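Local structure of ornithine carbamoyltransferase, anabolic (Campylobacter jejuni subsp. jejuni, 3TPF) at residues B[25-30]-B[282-287]; B[132-137]-B[289-294]. The protein transfers the carbamoyl group of carbamoyl phosphate to L-ornithine, giving L-citrulline and phosphate, the first step from ornithine to arginine. All coordinates share one frame; numbering follows the deposited sequence.

Interaction 1. Residues B[25-30]-B[282-287]; sequences ELKKEP and IFEEAR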
ATOM      1  N   GLU B  25      21.147  -9.660 -18.946  1.00 53.76           N
ATOM      2  CA  GLU B  25      22.193  -8.647 -18.698  1.00 58.55           C
ATOM      3  C   GLU B  25      21.939  -7.954 -17.365  1.00 55.61           C
ATOM      4  O   GLU B  25      22.852  -7.693 -16.589  1.00 53.56           O
ATOM      5  CB  GLU B  25      22.238  -7.583 -19.813  1.00 63.26           C
ATOM      6  CG  GLU B  25      23.080  -7.954 -21.045  1.00 70.42           C
ATOM      7  CD  GLU B  25      22.574  -7.289 -22.346  1.00 77.08           C
ATOM      8  OE1 GLU B  25      22.980  -7.739 -23.437  1.00 77.51           O
ATOM      9  OE2 GLU B  25      21.780  -6.291 -22.281  1.00 85.01           O
ATOM     10  N   LEU B  26      20.664  -7.679 -17.117  1.00 52.03           N
ATOM     11  CA  LEU B  26      20.276  -6.910 -15.920  1.00 50.22           C
ATOM     12  C   LEU B  26      20.457  -7.754 -14.663  1.00 51.44           C
ATOM     13  O   LEU B  26      20.854  -7.254 -13.599  1.00 51.57           O
ATOM     14  CB  LEU B  26      18.842  -6.396 -16.024  1.00 45.18           C
ATOM     15  CG  LEU B  26      18.656  -5.193 -16.941  1.00 44.17           C
ATOM     16  CD1 LEU B  26      17.146  -4.983 -17.143  1.00 41.04           C
ATOM     17  CD2 LEU B  26      19.351  -3.969 -16.338  1.00 43.89           C
ATOM     18  N   LYS B  27      20.156  -9.032 -14.803  1.00 51.83           N
ATOM     19  CA  LYS B  27      20.367  -9.963 -13.693  1.00 54.29           C
ATOM     20  C   LYS B  27      21.843 -10.026 -13.375  1.00 55.40           C
ATOM     21  O   LYS B  27      22.238  -9.966 -12.233  1.00 54.65           O
ATOM     22  CB  LYS B  27      19.851 -11.355 -13.985  1.00 53.72           C
ATOM     23  CG  LYS B  27      20.150 -12.361 -12.891  1.00 54.49           C
ATOM     24  CD  LYS B  27      19.180 -13.541 -12.966  1.00 55.35           C
ATOM     25  CE  LYS B  27      19.561 -14.789 -12.151  1.00 56.66           C
ATOM     26  NZ  LYS B  27      18.353 -15.735 -11.986  1.00 51.84           N
ATOM     27  N   LYS B  28      22.649 -10.028 -14.404  1.00 61.38           N
ATOM     28  CA  LYS B  28      24.130 -10.071 -14.196  1.00 70.15           C
ATOM     29  C   LYS B  28      24.629  -8.756 -13.583  1.00 72.81           C
ATOM     30  O   LYS B  28      25.414  -8.765 -12.643  1.00 80.19           O
ATOM     31  CB  LYS B  28      24.930 -10.384 -15.489  1.00 68.22           C
ATOM     32  N   GLU B  29      24.196  -7.644 -14.172  1.00 74.73           N
ATOM     33  CA  GLU B  29      24.702  -6.286 -13.839  1.00 74.95           C
ATOM     34  C   GLU B  29      23.558  -5.298 -13.730  1.00 68.81           C
ATOM     35  O   GLU B  29      23.187  -4.639 -14.709  1.00 66.13           O
ATOM     36  CB  GLU B  29      25.729  -5.766 -14.860  1.00 81.43           C
ATOM     37  CG  GLU B  29      26.507  -4.602 -14.282  1.00 89.44           C
ATOM     38  CD  GLU B  29      27.205  -3.738 -15.322  1.00104.79           C
ATOM     39  OE1 GLU B  29      28.222  -4.205 -15.915  1.00115.01           O
ATOM     40  OE2 GLU B  29      26.782  -2.566 -15.500  1.00107.60           O
ATOM     41  N   PRO B  30      22.967  -5.211 -12.541  1.00 65.57           N
ATOM     42  CA  PRO B  30      21.821  -4.315 -12.329  1.00 63.00           C
ATOM     43  C   PRO B  30      22.186  -2.850 -12.534  1.00 62.16           C
ATOM     44  O   PRO B  30      23.257  -2.436 -12.141  1.00 70.67           O
ATOM     45  CB  PRO B  30      21.426  -4.570 -10.868  1.00 60.66           C
ATOM     46  CG  PRO B  30      22.072  -5.844 -10.488  1.00 61.21           C
ATOM     47  CD  PRO B  30      23.268  -6.025 -11.353  1.00 64.34           C
ATOM     48  N   ILE B 282      11.832 -24.372 -10.178  1.00 38.65           N
ATOM     49  CA  ILE B 282      10.504 -23.788 -10.066  1.00 38.30           C
ATOM     50  C   ILE B 282      10.632 -22.437  -9.348  1.00 38.01           C
ATOM     51  O   ILE B 282       9.960 -21.458  -9.715  1.00 38.11           O
ATOM     52  CB  ILE B 282       9.512 -24.688  -9.324  1.00 39.15           C
ATOM     53  CG1 ILE B 282       9.159 -25.889 -10.214  1.00 40.67           C
ATOM     54  CG2 ILE B 282       8.233 -23.920  -8.974  1.00 37.93           C
ATOM     55  CD1 ILE B 282       8.284 -26.949  -9.538  1.00 41.89           C
ATOM     56  N   PHE B 283      11.449 -22.380  -8.334  1.00 39.42           N
ATOM     57  CA  PHE B 283      11.513 -21.151  -7.573  1.00 41.30           C
ATOM     58  C   PHE B 283      12.437 -20.143  -8.215  1.00 41.79           C
ATOM     59  O   PHE B 283      12.321 -18.982  -7.910  1.00 41.44           O
ATOM     60  CB  PHE B 283      11.871 -21.372  -6.058  1.00 43.55           C
ATOM     61  CG  PHE B 283      10.780 -22.042  -5.287  1.00 45.16           C
ATOM     62  CD1 PHE B 283       9.572 -21.427  -5.101  1.00 45.31           C
ATOM     63  CD2 PHE B 283      10.929 -23.333  -4.839  1.00 48.72           C
ATOM     64  CE1 PHE B 283       8.513 -22.061  -4.457  1.00 47.53           C
ATOM     65  CE2 PHE B 283       9.897 -23.970  -4.159  1.00 50.54           C
ATOM     66  CZ  PHE B 283       8.684 -23.325  -3.961  1.00 49.91           C
ATOM     67  N   GLU B 284      13.395 -20.576  -9.027  1.00 43.68           N
ATOM     68  CA  GLU B 284      14.147 -19.617  -9.801  1.00 45.24           C
ATOM     69  C   GLU B 284      13.152 -18.972 -10.816  1.00 42.16           C
ATOM     70  O   GLU B 284      13.141 -17.758 -11.062  1.00 38.86           O
ATOM     71  CB  GLU B 284      15.335 -20.267 -10.498  1.00 52.49           C
ATOM     72  CG  GLU B 284      16.700 -19.993  -9.852  1.00 62.16           C
ATOM     73  CD  GLU B 284      17.031 -18.473  -9.719  1.00 72.36           C
ATOM     74  OE1 GLU B 284      17.652 -18.054  -8.683  1.00 80.53           O
ATOM     75  OE2 GLU B 284      16.690 -17.669 -10.656  1.00 77.88           O
ATOM     76  N   GLU B 285      12.274 -19.817 -11.338  1.00 40.68           N
ATOM     77  CA  GLU B 285      11.276 -19.404 -12.297  1.00 39.63           C
ATOM     78  C   GLU B 285      10.545 -18.234 -11.643  1.00 38.96           C
ATOM     79  O   GLU B 285      10.486 -17.182 -12.210  1.00 37.62           O
ATOM     80  CB  GLU B 285      10.302 -20.547 -12.660  1.00 40.41           C
ATOM     81  CG  GLU B 285       9.170 -20.198 -13.649  1.00 39.09           C
ATOM     82  CD  GLU B 285       8.046 -21.264 -13.786  1.00 39.14           C
ATOM     83  OE1 GLU B 285       8.231 -22.309 -13.131  1.00 39.47           O
ATOM     84  OE2 GLU B 285       7.015 -21.035 -14.543  1.00 37.12           O
ATOM     85  N   ALA B 286       9.981 -18.465 -10.453  1.00 39.75           N
ATOM     86  CA  ALA B 286       9.266 -17.462  -9.633  1.00 39.01           C
ATOM     87  C   ALA B 286       9.978 -16.119  -9.544  1.00 40.75           C
ATOM     88  O   ALA B 286       9.492 -15.051  -9.847  1.00 40.15           O
ATOM     89  CB  ALA B 286       9.190 -18.038  -8.236  1.00 38.96           C
ATOM     90  N   ARG B 287      11.206 -16.213  -9.142  1.00 44.98           N
ATOM     91  CA  ARG B 287      12.025 -15.069  -8.961  1.00 46.40           C
ATOM     92  C   ARG B 287      12.379 -14.420 -10.268  1.00 43.65           C
ATOM     93  O   ARG B 287      12.572 -13.226 -10.330  1.00 44.19           O
ATOM     94  CB  ARG B 287      13.285 -15.545  -8.281  1.00 56.55           C
ATOM     95  CG  ARG B 287      14.272 -14.478  -7.928  1.00 66.75           C
ATOM     96  CD  ARG B 287      15.535 -15.195  -7.555  1.00 74.84           C
ATOM     97  NE  ARG B 287      16.406 -14.384  -6.721  1.00 84.78           N
ATOM     98  CZ  ARG B 287      17.733 -14.435  -6.789  1.00 96.59           C
ATOM     99  NH1 ARG B 287      18.338 -15.239  -7.688  1.00 97.48           N
ATOM    100  NH2 ARG B 287      18.463 -13.665  -5.982  1.00105.64           N
TER
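Lys27 and Glu284 meet in a salt bridge, Lys27 NZ standing 2.9 Å from Glu284 OE2. The two backbones stay well apart; even the nearest CA atoms, of Lys27 and Arg287, are 10.9 Å from each other, so a long side chain must span the gap. Lysine suits this: its CG lies anti to the backbone N (chi1 176°) and the rest of the chain runs straight out, delivering the ammonium to one carboxylate oxygen. Glu284 bends at chi2 (-57°), which turns its carboxylate toward the lysine.

The second ionic link lies within helix 279-302. Arg287 NH1 is 3.1 Å from Glu284 OE1, one helical turn on, in a salt bridge whose hydrogen bond is weak. Glu284 thus gives one oxygen to each cation.

Lys27 NZ and Arg287 NH1, 4.3 Å apart, gather round the one carboxylate, whose negative charge probably makes their closeness favourable. Further anchors for the ammonium are the side-chain oxygen of Asn288, by a hydrogen bond, and Glu138, by another salt bridge.

Helix 13-28 belongs to the carbamoyl phosphate-binding half of the sequence and helix 279-302 to the ornithine-binding half, whose C-terminal helix packs back across the first domain. With so little surface buried, 77 Å² in all, the contact depends on charge more than on close fit.

Interaction 2. Residues B[132-137]-B[289-294]; sequences DLFTIK and RLYVVK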
ATOM      1  N   ASP B 132       9.281 -17.700 -17.755  1.00 37.78           N
ATOM      2  CA  ASP B 132       9.469 -19.089 -18.115  1.00 38.92           C
ATOM      3  C   ASP B 132      10.576 -19.213 -19.171  1.00 38.80           C
ATOM      4  O   ASP B 132      11.535 -19.949 -19.000  1.00 40.92           O
ATOM      5  CB  ASP B 132       8.149 -19.691 -18.630  1.00 39.76           C
ATOM      6  CG  ASP B 132       7.129 -19.887 -17.519  1.00 40.70           C
ATOM      7  OD1 ASP B 132       7.437 -19.557 -16.331  1.00 39.86           O
ATOM      8  OD2 ASP B 132       6.035 -20.495 -17.786  1.00 44.02           O
ATOM      9  N   LEU B 133      10.472 -18.437 -20.200  1.00 38.21           N
ATOM     10  CA  LEU B 133      11.493 -18.397 -21.278  1.00 39.92           C
ATOM     11  C   LEU B 133      12.874 -18.111 -20.754  1.00 40.37           C
ATOM     12  O   LEU B 133      13.841 -18.825 -21.029  1.00 41.60           O
ATOM     13  CB  LEU B 133      11.128 -17.300 -22.253  1.00 39.73           C
ATOM     14  CG  LEU B 133      11.215 -17.578 -23.724  1.00 42.07           C
ATOM     15  CD1 LEU B 133      10.767 -18.976 -24.067  1.00 43.86           C
ATOM     16  CD2 LEU B 133      10.259 -16.601 -24.378  1.00 41.21           C
ATOM     17  N   PHE B 134      12.955 -17.077 -19.930  1.00 39.76           N
ATOM     18  CA  PHE B 134      14.245 -16.656 -19.325  1.00 40.03           C
ATOM     19  C   PHE B 134      14.857 -17.852 -18.656  1.00 40.31           C
ATOM     20  O   PHE B 134      16.097 -18.073 -18.689  1.00 41.69           O
ATOM     21  CB  PHE B 134      13.976 -15.587 -18.262  1.00 39.52           C
ATOM     22  CG  PHE B 134      15.194 -15.113 -17.537  1.00 40.12           C
ATOM     23  CD1 PHE B 134      15.908 -14.046 -18.014  1.00 41.58           C
ATOM     24  CD2 PHE B 134      15.598 -15.691 -16.374  1.00 40.30           C
ATOM     25  CE1 PHE B 134      17.065 -13.609 -17.374  1.00 43.36           C
ATOM     26  CE2 PHE B 134      16.777 -15.276 -15.734  1.00 42.35           C
ATOM     27  CZ  PHE B 134      17.499 -14.222 -16.223  1.00 42.67           C
ATOM     28  N   THR B 135      13.964 -18.601 -18.014  1.00 37.94           N
ATOM     29  CA  THR B 135      14.389 -19.703 -17.142  1.00 38.56           C
ATOM     30  C   THR B 135      14.892 -20.891 -17.936  1.00 40.23           C
ATOM     31  O   THR B 135      15.891 -21.494 -17.615  1.00 40.29           O
ATOM     32  CB  THR B 135      13.277 -20.141 -16.197  1.00 36.94           C
ATOM     33  OG1 THR B 135      12.937 -19.033 -15.347  1.00 35.11           O
ATOM     34  CG2 THR B 135      13.808 -21.254 -15.365  1.00 37.03           C
ATOM     35  N   ILE B 136      14.182 -21.148 -19.016  1.00 41.02           N
ATOM     36  CA  ILE B 136      14.572 -22.165 -19.970  1.00 43.69           C
ATOM     37  C   ILE B 136      15.976 -21.890 -20.537  1.00 45.82           C
ATOM     38  O   ILE B 136      16.802 -22.778 -20.652  1.00 46.85           O
ATOM     39  CB  ILE B 136      13.577 -22.245 -21.133  1.00 44.02           C
ATOM     40  CG1 ILE B 136      12.230 -22.790 -20.633  1.00 42.87           C
ATOM     41  CG2 ILE B 136      14.150 -23.129 -22.217  1.00 46.27           C
ATOM     42  CD1 ILE B 136      11.129 -22.606 -21.626  1.00 42.53           C
ATOM     43  N   LYS B 137      16.245 -20.633 -20.802  1.00 46.55           N
ATOM     44  CA  LYS B 137      17.538 -20.242 -21.317  1.00 50.15           C
ATOM     45  C   LYS B 137      18.616 -20.419 -20.252  1.00 51.23           C
ATOM     46  O   LYS B 137      19.717 -20.867 -20.521  1.00 52.19           O
ATOM     47  CB  LYS B 137      17.455 -18.810 -21.832  1.00 52.75           C
ATOM     48  CG  LYS B 137      18.696 -18.241 -22.470  1.00 59.23           C
ATOM     49  CD  LYS B 137      18.359 -17.057 -23.412  1.00 63.51           C
ATOM     50  CE  LYS B 137      19.614 -16.550 -24.198  1.00 71.37           C
ATOM     51  NZ  LYS B 137      20.497 -15.505 -23.553  1.00 75.07           N
ATOM     52  N   ARG B 289      10.805 -13.706 -12.927  1.00 37.08           N
ATOM     53  CA  ARG B 289       9.870 -12.661 -13.378  1.00 36.72           C
ATOM     54  C   ARG B 289      10.326 -11.205 -13.144  1.00 34.50           C
ATOM     55  O   ARG B 289       9.939 -10.292 -13.848  1.00 32.12           O
ATOM     56  CB  ARG B 289       8.535 -12.796 -12.643  1.00 37.21           C
ATOM     57  CG  ARG B 289       7.434 -12.156 -13.403  1.00 38.35           C
ATOM     58  CD  ARG B 289       6.394 -13.197 -13.877  1.00 44.78           C
ATOM     59  NE  ARG B 289       5.082 -12.627 -13.574  1.00 48.93           N
ATOM     60  CZ  ARG B 289       4.360 -12.933 -12.508  1.00 57.67           C
ATOM     61  NH1 ARG B 289       3.252 -12.237 -12.264  1.00 64.17           N
ATOM     62  NH2 ARG B 289       4.724 -13.946 -11.694  1.00 59.26           N
ATOM     63  N   LEU B 290      11.142 -11.023 -12.115  1.00 34.30           N
ATOM     64  CA  LEU B 290      11.713  -9.729 -11.829  1.00 33.92           C
ATOM     65  C   LEU B 290      12.475  -9.198 -13.019  1.00 33.66           C
ATOM     66  O   LEU B 290      12.273  -8.096 -13.453  1.00 33.62           O
ATOM     67  CB  LEU B 290      12.641  -9.809 -10.631  1.00 34.74           C
ATOM     68  CG  LEU B 290      13.381  -8.502 -10.295  1.00 35.28           C
ATOM     69  CD1 LEU B 290      12.244  -7.536 -10.035  1.00 34.97           C
ATOM     70  CD2 LEU B 290      14.332  -8.586  -9.124  1.00 35.30           C
ATOM     71  N   TYR B 291      13.372  -9.996 -13.543  1.00 35.93           N
ATOM     72  CA  TYR B 291      14.411  -9.499 -14.494  1.00 37.89           C
ATOM     73  C   TYR B 291      13.744  -9.189 -15.804  1.00 36.19           C
ATOM     74  O   TYR B 291      14.141  -8.335 -16.557  1.00 36.45           O
ATOM     75  CB  TYR B 291      15.532 -10.517 -14.651  1.00 40.71           C
ATOM     76  CG  TYR B 291      16.088 -10.898 -13.314  1.00 43.10           C
ATOM     77  CD1 TYR B 291      16.865 -10.020 -12.602  1.00 44.86           C
ATOM     78  CD2 TYR B 291      15.770 -12.123 -12.718  1.00 43.81           C
ATOM     79  CE1 TYR B 291      17.352 -10.355 -11.361  1.00 47.36           C
ATOM     80  CE2 TYR B 291      16.270 -12.456 -11.462  1.00 45.57           C
ATOM     81  CZ  TYR B 291      17.071 -11.570 -10.800  1.00 46.49           C
ATOM     82  OH  TYR B 291      17.590 -11.845  -9.554  1.00 48.60           O
ATOM     83  N   VAL B 292      12.703  -9.923 -16.028  1.00 34.74           N
ATOM     84  CA  VAL B 292      11.967  -9.913 -17.291  1.00 35.62           C
ATOM     85  C   VAL B 292      11.042  -8.695 -17.311  1.00 33.38           C
ATOM     86  O   VAL B 292      11.001  -7.934 -18.260  1.00 32.81           O
ATOM     87  CB  VAL B 292      11.266 -11.303 -17.477  1.00 36.41           C
ATOM     88  CG1 VAL B 292       9.974 -11.167 -18.169  1.00 37.83           C
ATOM     89  CG2 VAL B 292      12.189 -12.258 -18.277  1.00 36.20           C
ATOM     90  N   VAL B 293      10.362  -8.465 -16.207  1.00 32.12           N
ATOM     91  CA  VAL B 293       9.622  -7.201 -16.080  1.00 30.84           C
ATOM     92  C   VAL B 293      10.583  -5.968 -16.199  1.00 31.37           C
ATOM     93  O   VAL B 293      10.291  -4.997 -16.903  1.00 30.25           O
ATOM     94  CB  VAL B 293       8.778  -7.145 -14.835  1.00 29.60           C
ATOM     95  CG1 VAL B 293       8.247  -5.713 -14.621  1.00 28.77           C
ATOM     96  CG2 VAL B 293       7.604  -8.217 -15.007  1.00 30.35           C
ATOM     97  N   LYS B 294      11.740  -6.047 -15.585  1.00 31.46           N
ATOM     98  CA  LYS B 294      12.745  -4.976 -15.801  1.00 32.44           C
ATOM     99  C   LYS B 294      13.017  -4.666 -17.248  1.00 33.29           C
ATOM    100  O   LYS B 294      12.895  -3.521 -17.707  1.00 33.73           O
ATOM    101  CB  LYS B 294      14.019  -5.311 -15.113  1.00 33.32           C
ATOM    102  CG  LYS B 294      14.003  -4.974 -13.634  1.00 33.52           C
ATOM    103  CD  LYS B 294      15.111  -5.704 -12.931  1.00 35.88           C
ATOM    104  CE  LYS B 294      15.955  -4.814 -11.972  1.00 37.82           C
ATOM    105  NZ  LYS B 294      17.189  -5.496 -11.522  1.00 39.00           N
TER
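A chi1 of 178° swings the ring of Phe134 away from its own backbone N and out from helix 126-138 toward helix 279-302, where Tyr291 and Val292 receive it. The tyrosine's chi1 of -54° sets its own ring beside the phenylalanine.

The nearest approach is aliphatic: Val292 CG2 lies 3.8 Å from Phe134 CB and 4.1 Å from Phe134 CD1, so one methyl packs at the root of the aromatic side chain. The two side chains lie past one another rather than end to end, and the branched valine fills the short space between the two segments, whose nearest CA atoms, of Phe134 and Val292, are 7.4 Å apart. Farther out, Phe134 CE1 is 4.4 Å from Tyr291 CB.

In the aspartate/ornithine carbamoyltransferase fold, two domains, each built round a parallel sheet, are joined by helices; here helix 126-138 packs against the C-terminal helix 279-302, the two helices that link the domains in this family. Arg289 and Thr127, predicted to bind carbamoyl phosphate, belong to these same two helices.

The ring planes of Phe134 and Tyr291 are inclined by only 22°, but the 5.9 Å between their centroids reflects an offset too large for a true stack. Large, mostly apolar side chains suit this buried place.

In the fold
Interactions 1 and 2 both use helix 279-302, on neighbouring turns, and join it to two different helices of the carbamoyl phosphate-binding half: 13-28 in the first and 126-138 in the second. Interaction 1 lies at the surface and is ionic; interaction 2 is buried and apolar, without a hydrogen bond between its segments. Their centres are only 6 Å apart, and Lys27 connects them: its CD packs 3.5 Å from Tyr291 CE2 and 3.7 Å from Phe134 CZ, so its CD rests against both rings while the ammonium goes on to the acidic groups. Lys27 thus joins the buried apolar contact to the ionic one at the surface.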